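Side-chain contacts in 2-phospho-L-lactate guanylyltransferase (Methanosarcina mazei, PDB 2I5E), which probably transfers the guanylyl group of GTP to (2S)-2-phospholactate, releasing diphosphate, in the pathway that builds the hydride carrier coenzyme F420: residues 168-173 / 178-183; 20-25 / 173-178; 6-11 / 37-42. All coordinates share one frame; numbering follows the deposited sequence.

Contact 1 of 3, residues 168-173 / 178-183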
loop_
_atom_site.group_PDB
_atom_site.type_symbol
_atom_site.label_atom_id
_atom_site.label_comp_id
_atom_site.label_asym_id
_atom_site.label_seq_id
_atom_site.Cartn_x
_atom_site.Cartn_y
_atom_site.Cartn_z
ATOM N N ALA A 168 -2.664 5.656 3.805
ATOM C CA ALA A 168 -2.814 6.889 3.038
ATOM C C ALA A 168 -2.585 6.574 1.525
ATOM O O ALA A 168 -2.942 7.343 0.632
ATOM C CB ALA A 168 -1.761 7.987 3.537
ATOM N N GLY A 169 -1.983 5.443 1.244
ATOM C CA GLY A 169 -1.833 5.034 -0.127
ATOM C C GLY A 169 -2.912 4.189 -0.767
ATOM O O GLY A 169 -2.825 3.900 -1.960
ATOM N N THR A 170 -3.944 3.822 0.002
ATOM C CA THR A 170 -5.155 3.114 -0.505
ATOM C C THR A 170 -6.197 4.123 -0.921
ATOM O O THR A 170 -7.004 4.634 -0.107
ATOM C CB THR A 170 -5.658 2.196 0.594
ATOM O OG1 THR A 170 -4.554 1.374 0.974
ATOM C CG2 THR A 170 -6.793 1.265 0.166
ATOM N N ASP A 171 -6.163 4.462 -2.212
ATOM C CA ASP A 171 -7.219 5.236 -2.818
ATOM C C ASP A 171 -8.229 4.210 -3.327
ATOM O O ASP A 171 -7.887 3.073 -3.680
ATOM C CB ASP A 171 -6.704 6.105 -3.951
ATOM C CG ASP A 171 -5.824 5.334 -4.951
ATOM O OD1 ASP A 171 -4.698 4.950 -4.620
ATOM O OD2 ASP A 171 -6.300 5.075 -6.046
ATOM N N ILE A 172 -9.474 4.632 -3.398
ATOM C CA ILE A 172 -10.520 3.669 -3.592
ATOM C C ILE A 172 -11.025 4.013 -4.940
ATOM O O ILE A 172 -11.698 5.035 -5.072
ATOM C CB ILE A 172 -11.576 3.687 -2.410
ATOM C CG1 ILE A 172 -11.052 2.794 -1.218
ATOM C CG2 ILE A 172 -12.878 2.971 -2.857
ATOM C CD1 ILE A 172 -10.309 3.480 -0.238
ATOM N N ASP A 173 -10.660 3.205 -5.955
ATOM C CA ASP A 173 -10.986 3.527 -7.368
ATOM C C ASP A 173 -11.634 2.389 -8.172
ATOM O O ASP A 173 -12.419 2.600 -9.070
ATOM C CB ASP A 173 -9.732 4.036 -8.117
ATOM C CG ASP A 173 -10.071 4.901 -9.337
ATOM O OD1 ASP A 173 -10.973 5.824 -9.265
ATOM O OD2 ASP A 173 -9.409 4.595 -10.357
ATOM N N LEU A 178 -12.328 -1.886 -2.677
ATOM C CA LEU A 178 -13.402 -1.965 -1.647
ATOM C C LEU A 178 -13.146 -3.110 -0.639
ATOM O O LEU A 178 -13.614 -3.081 0.512
ATOM C CB LEU A 178 -14.726 -2.212 -2.376
ATOM C CG LEU A 178 -15.274 -1.181 -3.376
ATOM C CD1 LEU A 178 -16.693 -1.603 -4.006
ATOM C CD2 LEU A 178 -15.312 0.132 -2.710
ATOM N N VAL A 179 -12.471 -4.160 -1.126
ATOM C CA VAL A 179 -11.861 -5.178 -0.275
ATOM C C VAL A 179 -10.987 -4.521 0.798
ATOM O O VAL A 179 -11.155 -4.863 1.976
ATOM C CB VAL A 179 -11.060 -6.204 -1.082
ATOM C CG1 VAL A 179 -10.612 -7.387 -0.174
ATOM C CG2 VAL A 179 -12.010 -6.790 -2.152
ATOM N N GLU A 180 -10.111 -3.568 0.441
ATOM C CA GLU A 180 -9.182 -3.000 1.391
ATOM C C GLU A 180 -9.980 -2.164 2.367
ATOM O O GLU A 180 -9.643 -2.054 3.492
ATOM C CB GLU A 180 -8.131 -2.059 0.727
ATOM C CG GLU A 180 -7.277 -2.669 -0.377
ATOM C CD GLU A 180 -6.413 -3.813 0.166
ATOM O OE1 GLU A 180 -6.131 -3.901 1.378
ATOM O OE2 GLU A 180 -6.064 -4.705 -0.589
ATOM N N LEU A 181 -10.968 -1.445 1.871
ATOM C CA LEU A 181 -11.826 -0.641 2.730
ATOM C C LEU A 181 -12.578 -1.524 3.810
ATOM O O LEU A 181 -12.665 -1.164 4.994
ATOM C CB LEU A 181 -12.843 0.100 1.855
ATOM C CG LEU A 181 -13.703 1.131 2.608
ATOM C CD1 LEU A 181 -12.849 2.047 3.604
ATOM C CD2 LEU A 181 -14.454 1.947 1.579
ATOM N N LEU A 182 -13.167 -2.617 3.334
ATOM C CA LEU A 182 -13.798 -3.565 4.242
ATOM C C LEU A 182 -12.778 -4.153 5.268
ATOM O O LEU A 182 -13.030 -4.180 6.496
ATOM C CB LEU A 182 -14.582 -4.623 3.473
ATOM C CG LEU A 182 -15.916 -4.158 2.879
ATOM C CD1 LEU A 182 -16.661 -5.365 2.165
ATOM C CD2 LEU A 182 -16.858 -3.251 3.696
ATOM N N ILE A 183 -11.600 -4.565 4.802
ATOM C CA ILE A 183 -10.639 -5.084 5.772
ATOM C C ILE A 183 -10.135 -4.025 6.782
ATOM O O ILE A 183 -10.082 -4.326 7.948
ATOM C CB ILE A 183 -9.418 -5.719 5.102
ATOM C CG1 ILE A 183 -9.887 -6.859 4.172
ATOM C CG2 ILE A 183 -8.300 -5.981 6.174
ATOM C CD1 ILE A 183 -9.926 -8.206 4.676
#

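Contact 2 of 3, residues 20-25 / 173-178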
loop_
_atom_site.group_PDB
_atom_site.type_symbol
_atom_site.label_atom_id
_atom_site.label_comp_id
_atom_site.label_asym_id
_atom_site.label_seq_id
_atom_site.Cartn_x
_atom_site.Cartn_y
_atom_site.Cartn_z
ATOM N N SER A 20 -18.370 1.035 -11.574
ATOM C CA SER A 20 -19.383 0.422 -12.440
ATOM C C SER A 20 -18.742 -0.716 -13.250
ATOM O O SER A 20 -17.691 -0.532 -13.876
ATOM C CB SER A 20 -20.007 1.446 -13.368
ATOM O OG SER A 20 -20.651 0.804 -14.477
ATOM N N PRO A 21 -19.360 -1.898 -13.245
ATOM C CA PRO A 21 -20.664 -2.213 -12.759
ATOM C C PRO A 21 -20.798 -2.861 -11.361
ATOM O O PRO A 21 -21.910 -3.297 -11.075
ATOM C CB PRO A 21 -21.192 -3.226 -13.843
ATOM C CG PRO A 21 -19.841 -3.887 -14.375
ATOM C CD PRO A 21 -18.702 -3.106 -13.789
ATOM N N VAL A 22 -19.815 -2.966 -10.502
ATOM C CA VAL A 22 -20.204 -3.295 -9.144
ATOM C C VAL A 22 -21.029 -2.335 -8.326
ATOM O O VAL A 22 -21.709 -2.738 -7.429
ATOM C CB VAL A 22 -19.201 -4.058 -8.302
ATOM C CG1 VAL A 22 -18.004 -4.463 -9.072
ATOM C CG2 VAL A 22 -18.859 -3.316 -7.104
ATOM N N LEU A 23 -20.948 -1.061 -8.632
ATOM C CA LEU A 23 -21.866 -0.059 -8.120
ATOM C C LEU A 23 -22.631 0.683 -9.247
ATOM O O LEU A 23 -22.167 0.789 -10.361
ATOM C CB LEU A 23 -21.064 0.935 -7.294
ATOM C CG LEU A 23 -21.095 1.096 -5.779
ATOM C CD1 LEU A 23 -21.541 -0.077 -4.990
ATOM C CD2 LEU A 23 -19.812 1.608 -5.279
ATOM N N SER A 24 -23.802 1.202 -8.927
ATOM C CA SER A 24 -24.515 2.100 -9.809
ATOM C C SER A 24 -23.980 3.516 -9.883
ATOM O O SER A 24 -23.193 3.917 -9.087
ATOM C CB SER A 24 -26.013 2.114 -9.502
ATOM O OG SER A 24 -26.308 2.732 -8.286
ATOM N N LEU A 25 -24.452 4.281 -10.844
ATOM C CA LEU A 25 -24.382 5.714 -10.745
ATOM C C LEU A 25 -24.796 6.165 -9.388
ATOM O O LEU A 25 -24.019 6.712 -8.677
ATOM C CB LEU A 25 -25.254 6.383 -11.777
ATOM C CG LEU A 25 -25.137 7.896 -11.910
ATOM C CD1 LEU A 25 -25.541 8.358 -13.286
ATOM C CD2 LEU A 25 -25.925 8.670 -10.845
ATOM N N ASP A 173 -10.660 3.205 -5.955
ATOM C CA ASP A 173 -10.986 3.527 -7.368
ATOM C C ASP A 173 -11.634 2.389 -8.172
ATOM O O ASP A 173 -12.419 2.600 -9.070
ATOM C CB ASP A 173 -9.732 4.036 -8.117
ATOM C CG ASP A 173 -10.071 4.901 -9.337
ATOM O OD1 ASP A 173 -10.973 5.824 -9.265
ATOM O OD2 ASP A 173 -9.409 4.595 -10.357
ATOM N N GLU A 174 -11.301 1.174 -7.812
ATOM C CA GLU A 174 -11.924 0.034 -8.420
ATOM C C GLU A 174 -12.456 -0.976 -7.387
ATOM O O GLU A 174 -12.189 -0.796 -6.205
ATOM C CB GLU A 174 -10.997 -0.584 -9.435
ATOM C CG GLU A 174 -9.663 -0.914 -8.931
ATOM C CD GLU A 174 -8.697 -1.137 -10.042
ATOM O OE1 GLU A 174 -9.105 -1.038 -11.225
ATOM O OE2 GLU A 174 -7.530 -1.415 -9.733
ATOM N N PRO A 175 -13.261 -1.990 -7.844
ATOM C CA PRO A 175 -13.872 -2.978 -6.939
ATOM C C PRO A 175 -12.876 -3.603 -5.947
ATOM O O PRO A 175 -13.176 -3.752 -4.796
ATOM C CB PRO A 175 -14.428 -4.084 -7.934
ATOM C CG PRO A 175 -14.714 -3.250 -9.191
ATOM C CD PRO A 175 -13.530 -2.323 -9.262
ATOM N N GLU A 176 -11.719 -4.012 -6.419
ATOM C CA GLU A 176 -10.733 -4.626 -5.531
ATOM C C GLU A 176 -10.303 -3.720 -4.385
ATOM O O GLU A 176 -9.920 -4.220 -3.342
ATOM C CB GLU A 176 -9.578 -5.215 -6.374
ATOM C CG GLU A 176 -8.180 -5.004 -5.862
ATOM C CD GLU A 176 -7.073 -5.164 -6.936
ATOM O OE1 GLU A 176 -7.087 -4.409 -7.965
ATOM O OE2 GLU A 176 -6.168 -6.013 -6.690
ATOM N N ASP A 177 -10.406 -2.409 -4.565
ATOM C CA ASP A 177 -10.091 -1.421 -3.511
ATOM C C ASP A 177 -11.132 -1.433 -2.382
ATOM O O ASP A 177 -10.864 -1.025 -1.265
ATOM C CB ASP A 177 -10.042 -0.023 -4.109
ATOM C CG ASP A 177 -8.909 0.127 -5.156
ATOM O OD1 ASP A 177 -7.964 -0.709 -5.152
ATOM O OD2 ASP A 177 -8.921 1.116 -5.939
ATOM N N LEU A 178 -12.328 -1.886 -2.677
ATOM C CA LEU A 178 -13.402 -1.965 -1.647
ATOM C C LEU A 178 -13.146 -3.110 -0.639
ATOM O O LEU A 178 -13.614 -3.081 0.512
ATOM C CB LEU A 178 -14.726 -2.212 -2.376
ATOM C CG LEU A 178 -15.274 -1.181 -3.376
ATOM C CD1 LEU A 178 -16.693 -1.603 -4.006
ATOM C CD2 LEU A 178 -15.312 0.132 -2.710
#

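Contact 3 of 3, residues 6-11 / 37-42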
loop_
_atom_site.group_PDB
_atom_site.type_symbol
_atom_site.label_atom_id
_atom_site.label_comp_id
_atom_site.label_asym_id
_atom_site.label_seq_id
_atom_site.Cartn_x
_atom_site.Cartn_y
_atom_site.Cartn_z
ATOM N N ALA A 6 -5.335 23.742 2.714
ATOM C CA ALA A 6 -5.515 22.408 2.193
ATOM C C ALA A 6 -6.655 22.490 1.222
ATOM O O ALA A 6 -7.667 23.087 1.581
ATOM C CB ALA A 6 -5.781 21.372 3.306
ATOM N N VAL A 7 -6.487 21.817 0.056
ATOM C CA VAL A 7 -7.433 21.737 -1.067
ATOM C C VAL A 7 -7.715 20.257 -1.434
ATOM O O VAL A 7 -6.804 19.372 -1.372
ATOM C CB VAL A 7 -6.909 22.583 -2.272
ATOM C CG1 VAL A 7 -5.696 21.989 -2.980
ATOM C CG2 VAL A 7 -7.957 22.936 -3.275
ATOM N N ILE A 8 -8.979 19.992 -1.729
ATOM C CA ILE A 8 -9.494 18.683 -2.118
ATOM C C ILE A 8 -10.191 18.884 -3.449
ATOM O O ILE A 8 -11.172 19.525 -3.508
ATOM C CB ILE A 8 -10.582 18.085 -1.118
ATOM C CG1 ILE A 8 -10.067 17.930 0.343
ATOM C CG2 ILE A 8 -11.144 16.768 -1.594
ATOM C CD1 ILE A 8 -11.207 17.956 1.324
ATOM N N PRO A 9 -9.599 18.410 -4.535
ATOM C CA PRO A 9 -10.244 18.289 -5.865
ATOM C C PRO A 9 -11.421 17.308 -5.790
ATOM O O PRO A 9 -11.276 16.171 -5.310
ATOM C CB PRO A 9 -9.097 17.737 -6.751
ATOM C CG PRO A 9 -8.047 17.178 -5.789
ATOM C CD PRO A 9 -8.204 17.923 -4.486
ATOM N N TYR A 10 -12.607 17.726 -6.176
ATOM C CA TYR A 10 -13.799 16.888 -5.990
ATOM C C TYR A 10 -14.857 17.178 -7.076
ATOM O O TYR A 10 -15.155 18.335 -7.371
ATOM C CB TYR A 10 -14.419 17.155 -4.618
ATOM C CG TYR A 10 -15.643 16.360 -4.309
ATOM C CD1 TYR A 10 -15.572 14.944 -4.157
ATOM C CD2 TYR A 10 -16.907 16.996 -4.153
ATOM C CE1 TYR A 10 -16.672 14.195 -3.880
ATOM C CE2 TYR A 10 -18.035 16.226 -3.862
ATOM C CZ TYR A 10 -17.890 14.831 -3.707
ATOM O OH TYR A 10 -18.949 14.056 -3.434
ATOM N N LYS A 11 -15.454 16.139 -7.645
ATOM C CA LYS A 11 -16.633 16.288 -8.518
ATOM C C LYS A 11 -17.533 15.111 -8.216
ATOM O O LYS A 11 -17.161 13.955 -8.510
ATOM C CB LYS A 11 -16.194 16.360 -10.015
ATOM C CG LYS A 11 -17.268 16.132 -11.144
ATOM C CD LYS A 11 -16.666 16.590 -12.545
ATOM C CE LYS A 11 -17.408 16.274 -13.883
ATOM N NZ LYS A 11 -18.838 16.466 -13.755
ATOM N N ASN A 37 -16.441 13.556 2.968
ATOM C CA ASN A 37 -16.723 13.983 4.321
ATOM C C ASN A 37 -15.747 13.461 5.340
ATOM O O ASN A 37 -15.483 14.137 6.325
ATOM C CB ASN A 37 -18.168 13.618 4.718
ATOM C CG ASN A 37 -19.141 14.523 4.071
ATOM O OD1 ASN A 37 -18.825 15.679 3.812
ATOM N ND2 ASN A 37 -20.300 14.018 3.742
ATOM N N GLN A 38 -15.321 12.218 5.170
ATOM C CA GLN A 38 -14.331 11.607 6.033
ATOM C C GLN A 38 -12.923 12.261 5.878
ATOM O O GLN A 38 -12.213 12.503 6.870
ATOM C CB GLN A 38 -14.248 10.119 5.708
ATOM C CG GLN A 38 -15.486 9.247 6.158
ATOM C CD GLN A 38 -15.053 7.860 6.470
ATOM O OE1 GLN A 38 -15.191 6.929 5.662
ATOM N NE2 GLN A 38 -14.435 7.712 7.632
ATOM N N VAL A 39 -12.518 12.527 4.630
ATOM C CA VAL A 39 -11.280 13.364 4.381
ATOM C C VAL A 39 -11.305 14.746 5.007
ATOM O O VAL A 39 -10.307 15.099 5.655
ATOM C CB VAL A 39 -10.936 13.481 2.885
ATOM C CG1 VAL A 39 -9.685 14.308 2.654
ATOM C CG2 VAL A 39 -10.884 12.086 2.289
ATOM N N ILE A 40 -12.405 15.500 4.845
ATOM C CA ILE A 40 -12.522 16.792 5.484
ATOM C C ILE A 40 -12.497 16.619 7.024
ATOM O O ILE A 40 -11.796 17.327 7.723
ATOM C CB ILE A 40 -13.832 17.580 5.132
ATOM C CG1 ILE A 40 -13.930 17.923 3.648
ATOM C CG2 ILE A 40 -13.920 18.825 6.005
ATOM C CD1 ILE A 40 -15.396 18.074 3.120
ATOM N N SER A 41 -13.175 15.627 7.540
ATOM C CA SER A 41 -13.019 15.374 8.987
ATOM C C SER A 41 -11.569 15.031 9.407
ATOM O O SER A 41 -11.083 15.454 10.496
ATOM C CB SER A 41 -13.963 14.274 9.412
ATOM O OG SER A 41 -13.764 14.095 10.823
ATOM N N SER A 42 -10.819 14.289 8.570
ATOM C CA SER A 42 -9.406 14.105 8.972
ATOM C C SER A 42 -8.559 15.352 8.953
ATOM O O SER A 42 -7.646 15.512 9.801
ATOM C CB SER A 42 -8.710 12.995 8.232
ATOM O OG SER A 42 -9.242 11.804 8.654
#

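Contact 1 of 3, residues 168-173 / 178-183
Ile172 and Leu178 meet where the loop before helix 175-184 lies against that helix. Ile172 gives the largest share of the contact. Its CB faces the helix, and two branches leave from there. CG1 lies beside the backbone N (chi1 -84°), which leaves CG2 roughly anti to it. The CG2 methyl reaches CD2 of Leu178 at 3.7 Å. The two side chains cross at about a right angle. CB of Leu178 heads off from the loop, and the CD2 methyl brings the side chain back to it. On the other branch, Ile172 CG1 faces Leu181 CB at 4.5 Å, a looser approach. The terminal CD1 then turns back along its own segment and lies 4.2 Å from CG2 of Thr170.

The loop opens an Asp-Ile-Asp-Glu-Pro-Glu-Asp run, similar to a run found in related nucleotidyltransferases. Asp171 and Asp173 form salt bridges with Lys122 and Lys16, while Ile172 between them turns into the apolar interior. Phe31 and Met35 of helix 25-45, together with Pro99, also pack on Ile172.

Thr170 makes a second, separate touch. Its CG2 lies 3.6 Å from Glu180 CB and 4.0 Å from Glu180 CG, again with the side chains crossing steeply. The methyl therefore meets the aliphatic base of the glutamate. The polar ends go elsewhere: Thr170 OG1 bonds Phe166 O and a bound Tris molecule. The Glu180 chain bends at chi2 (-63°), and OE2 accepts a hydrogen bond from Gly123 N of the second subunit.

Contact 2 of 3, residues 20-25 / 173-178
Val22 reaches Pro175 with one methyl and Leu178 with the other. CG1 lies 3.5 Å from CG of the Pro175 ring and 3.8 Å from its CB, so it rests against the CB-CG side of the ring. The two side chains cross at a slant. CG2 of Val22 approaches CD1 of Leu178 at 4.2 Å, and here the side chains run past each other in opposite directions. CG1 of Val22 is nearly eclipsed with the backbone N (chi1 -5°), a strained placement to be read with caution. As modelled, it points one methyl at each partner. In Leu178, CD1 is the branch used here, with CG beside the backbone N (chi1 -62°).

Pro175 belongs to the first turn of helix 175-184. Asp177 ties down the turn that carries it. Its OD2 accepts from Asp173 N at 2.7 Å through the anti lone pair. The same oxygen takes Glu174 N at 3.0 Å, met from above the carboxylate plane. With CG at chi1 -63°, the carboxylate folds back over these two amides.

Phe197 of strand 197-201 covers Val22 as well. Between the two segments the contact is purely apolar, three side chains in van der Waals touch. Such contact sets no bond direction. The directional bonds at this end of the helix run within 173-178, and Asp177 OD2 adds a salt bridge to Lys122.

Contact 3 of 3, residues 6-11 / 37-42
Ile8 of strand 5-9 meets Val39 and Ile40 of helix 25-45. Ala6 comes first in the segment and takes its place in the sheet through backbone bonds with Asp52. Val7 next bonds to Leu92 and Val94 on the other neighbouring strand. Its side chain leaves by the opposite face of the sheet and packs on Leu80 and Tyr83 of helix 76-86.

Ile8 then turns to helix 25-45. Its CG1 is anti to the carbonyl carbon (chi1 -58°), and the chain runs out nearly straight from there (chi2 155°). This extension carries CD1 to the helix, where one methyl does all the touching. It lies 3.6 Å from CG1 of Ile40, with the side chains crossing at about a right angle. It lies 4.2 Å from CG1 of Val39, whose side chain slides past in the opposite direction. All three residues are buried.

Pro9 ends the strand and packs on Met95 and Leu76. Tyr10 follows in the loop. Its CB again faces the helix, and the side chain packs on Leu36 and Val32, about one and two turns before Val39 and Ile40.

Strand 5-9, helix 25-45 and strand 50-55 form a beta-alpha-beta crossover, with the two strands parallel and adjacent. Ile8 joins the first strand to the helix, Ile40 also touches Ile53 of the next strand, and helix 76-86 covers the other face of the sheet.

In the fold
Contacts 1 and 2 are neighbours, with centres 11 Å apart. They share Asp173 and Leu178 and use helix 175-184 from two directions. Asp171 O packs 3.2 Å from Asp177 OD2, two acceptors side by side, and both contacts reach the second subunit of the homodimer. Contact 3 is deeper, about 7 Å from the chain centre, and its centre is 16 Å from that of contact 1 and 20 Å from that of contact 2. Helix 25-45 links the three: it holds 37-42, begins at the end of 20-25, and places Phe31 against Leu178. Bound Tris hydrogen-bonds Thr170 and Asp171, and weakly Tyr10 N; it probably comes from the crystallisation liquor but may mark a pocket.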